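Long-range contact in lectin (Lotus tetragonolobus, PDB 2EIG), which probably binds L-fucose-containing sugars on glycoconjugates, as a calcium- and manganese-containing seed lectin of the legume family: residues 40-45 with 203-208. Sequence-based numbering, arbitrary orientation.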
loop_
_atom_site.group_PDB
_atom_site.type_symbol
_atom_site.label_atom_id
_atom_site.label_comp_id
_atom_site.label_asym_id
_atom_site.label_seq_id
_atom_site.Cartn_x
_atom_site.Cartn_y
_atom_site.Cartn_z
ATOM N N THR A 40 27.322 18.019 -11.267
ATOM C CA THR A 40 25.903 17.853 -11.095
ATOM C C THR A 40 25.313 18.035 -12.458
ATOM O O THR A 40 25.679 18.971 -13.150
ATOM C CB THR A 40 25.313 18.914 -10.167
ATOM O OG1 THR A 40 26.036 18.863 -8.934
ATOM C CG2 THR A 40 23.798 18.666 -9.939
ATOM N N SER A 41 24.372 17.157 -12.796
ATOM C CA SER A 41 23.691 17.127 -14.071
ATOM C C SER A 41 22.218 16.876 -13.854
ATOM O O SER A 41 21.848 15.930 -13.142
ATOM C CB SER A 41 24.202 15.904 -14.872
ATOM O OG SER A 41 25.599 16.015 -15.078
ATOM N N HIS A 42 21.403 17.666 -14.543
ATOM C CA HIS A 42 19.975 17.486 -14.666
ATOM C C HIS A 42 19.656 17.339 -16.139
ATOM O O HIS A 42 20.239 18.012 -16.959
ATOM C CB HIS A 42 19.269 18.723 -14.145
ATOM C CG HIS A 42 19.085 18.702 -12.669
ATOM N ND1 HIS A 42 18.064 19.378 -12.039
ATOM C CD2 HIS A 42 19.719 17.988 -11.714
ATOM C CE1 HIS A 42 18.121 19.126 -10.742
ATOM N NE2 HIS A 42 19.112 18.278 -10.522
ATOM N N ALA A 43 18.754 16.437 -16.464
ATOM C CA ALA A 43 18.239 16.317 -17.825
ATOM C C ALA A 43 16.750 16.103 -17.630
ATOM O O ALA A 43 16.306 15.054 -17.106
ATOM C CB ALA A 43 18.867 15.132 -18.557
ATOM N N LEU A 44 15.983 17.117 -18.001
ATOM C CA LEU A 44 14.541 17.107 -17.738
ATOM C C LEU A 44 13.805 17.039 -19.046
ATOM O O LEU A 44 14.217 17.671 -20.028
ATOM C CB LEU A 44 14.132 18.395 -17.021
ATOM C CG LEU A 44 14.941 18.728 -15.749
ATOM C CD1 LEU A 44 14.305 19.943 -15.106
ATOM C CD2 LEU A 44 14.966 17.561 -14.756
ATOM N N TYR A 45 12.678 16.346 -19.061
ATOM C CA TYR A 45 11.754 16.544 -20.141
ATOM C C TYR A 45 11.404 18.054 -20.176
ATOM O O TYR A 45 11.153 18.670 -19.135
ATOM C CB TYR A 45 10.518 15.664 -19.998
ATOM C CG TYR A 45 9.566 15.780 -21.153
ATOM C CD1 TYR A 45 9.984 15.474 -22.473
ATOM C CD2 TYR A 45 8.233 16.157 -20.935
ATOM C CE1 TYR A 45 9.097 15.571 -23.533
ATOM C CE2 TYR A 45 7.323 16.255 -22.008
ATOM C CZ TYR A 45 7.777 15.976 -23.286
ATOM O OH TYR A 45 6.918 16.042 -24.329
ATOM N N GLY A 203 12.510 13.758 -15.102
ATOM C CA GLY A 203 13.835 13.645 -15.619
ATOM C C GLY A 203 14.815 13.054 -14.639
ATOM O O GLY A 203 14.480 12.280 -13.740
ATOM N N PHE A 204 16.071 13.399 -14.855
ATOM C CA PHE A 204 17.154 12.738 -14.156
ATOM C C PHE A 204 18.058 13.756 -13.538
ATOM O O PHE A 204 18.222 14.851 -14.061
ATOM C CB PHE A 204 17.978 11.881 -15.124
ATOM C CG PHE A 204 17.172 10.867 -15.853
ATOM C CD1 PHE A 204 16.663 11.157 -17.133
ATOM C CD2 PHE A 204 16.911 9.604 -15.276
ATOM C CE1 PHE A 204 15.912 10.205 -17.813
ATOM C CE2 PHE A 204 16.146 8.643 -15.977
ATOM C CZ PHE A 204 15.657 8.963 -17.255
ATOM N N SER A 205 18.644 13.366 -12.414
ATOM C CA SER A 205 19.677 14.118 -11.794
ATOM C C SER A 205 20.786 13.153 -11.439
ATOM O O SER A 205 20.531 12.018 -11.017
ATOM C CB SER A 205 19.138 14.797 -10.524
ATOM O OG SER A 205 20.182 15.457 -9.888
ATOM N N ALA A 206 22.016 13.616 -11.586
ATOM C CA ALA A 206 23.180 12.788 -11.289
ATOM C C ALA A 206 24.316 13.640 -10.789
ATOM O O ALA A 206 24.446 14.772 -11.185
ATOM C CB ALA A 206 23.601 12.013 -12.535
ATOM N N THR A 207 25.135 13.107 -9.884
ATOM C CA THR A 207 26.257 13.837 -9.359
ATOM C C THR A 207 27.443 12.891 -9.253
ATOM O O THR A 207 27.296 11.684 -9.208
ATOM C CB THR A 207 26.026 14.368 -7.903
ATOM O OG1 THR A 207 25.547 13.275 -7.103
ATOM C CG2 THR A 207 25.056 15.526 -7.886
ATOM N N THR A 208 28.618 13.492 -9.216
ATOM C CA THR A 208 29.867 12.786 -8.972
ATOM C C THR A 208 30.608 13.730 -8.021
ATOM O O THR A 208 30.236 14.878 -7.823
ATOM C CB THR A 208 30.677 12.582 -10.254
ATOM O OG1 THR A 208 30.937 13.860 -10.840
ATOM C CG2 THR A 208 29.922 11.676 -11.279
HETATM O O HOH W 1 26.727 14.852 -13.048
#
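Phe204 and Ala43 face each other as a hydrogen-bonded pair where 40-45, part of strand 39-50, runs antiparallel to 203-208, part of strand 199-208, inside the seven-stranded sheet of the legume lectin jelly-roll sandwich. Two backbone bonds join them: Ala43 N gives to Phe204 O at 2.9 Å, and Phe204 N returns to Ala43 O at 2.8 Å. With CG anti to its carbonyl carbon (chi1 -57°), the Phe204 ring stands between the two sheets, edge-to-face with Trp221 and Phe66; its CD1 passes 3.9 Å from Ala43 O. Two residues along each strand, Ser41 and Ala206 form a second reciprocal pair of backbone hydrogen bonds, their side chains on the face of Ala43 and Phe204, and a water donates to Ala206 O while also bonding Ser41 OG. The other face carries Thr40, His42, Leu44, Ser205 and Thr207. Here Thr40 OG1 lies 3.6 Å from Thr207 CG2, while Thr207 OG1 hydrogen-bonds Gly99 O. The His42 ring meets Ser205 obliquely, and their polar ends bond to neighbouring carbonyls, NE2 to Gly103 O and OG to Leu102 O. At the far end Gly203, whose backbone angles call for glycine, lets the strands close in, its CA 4.1 Å from Leu44 CA and 3.2 Å from Ala43 O.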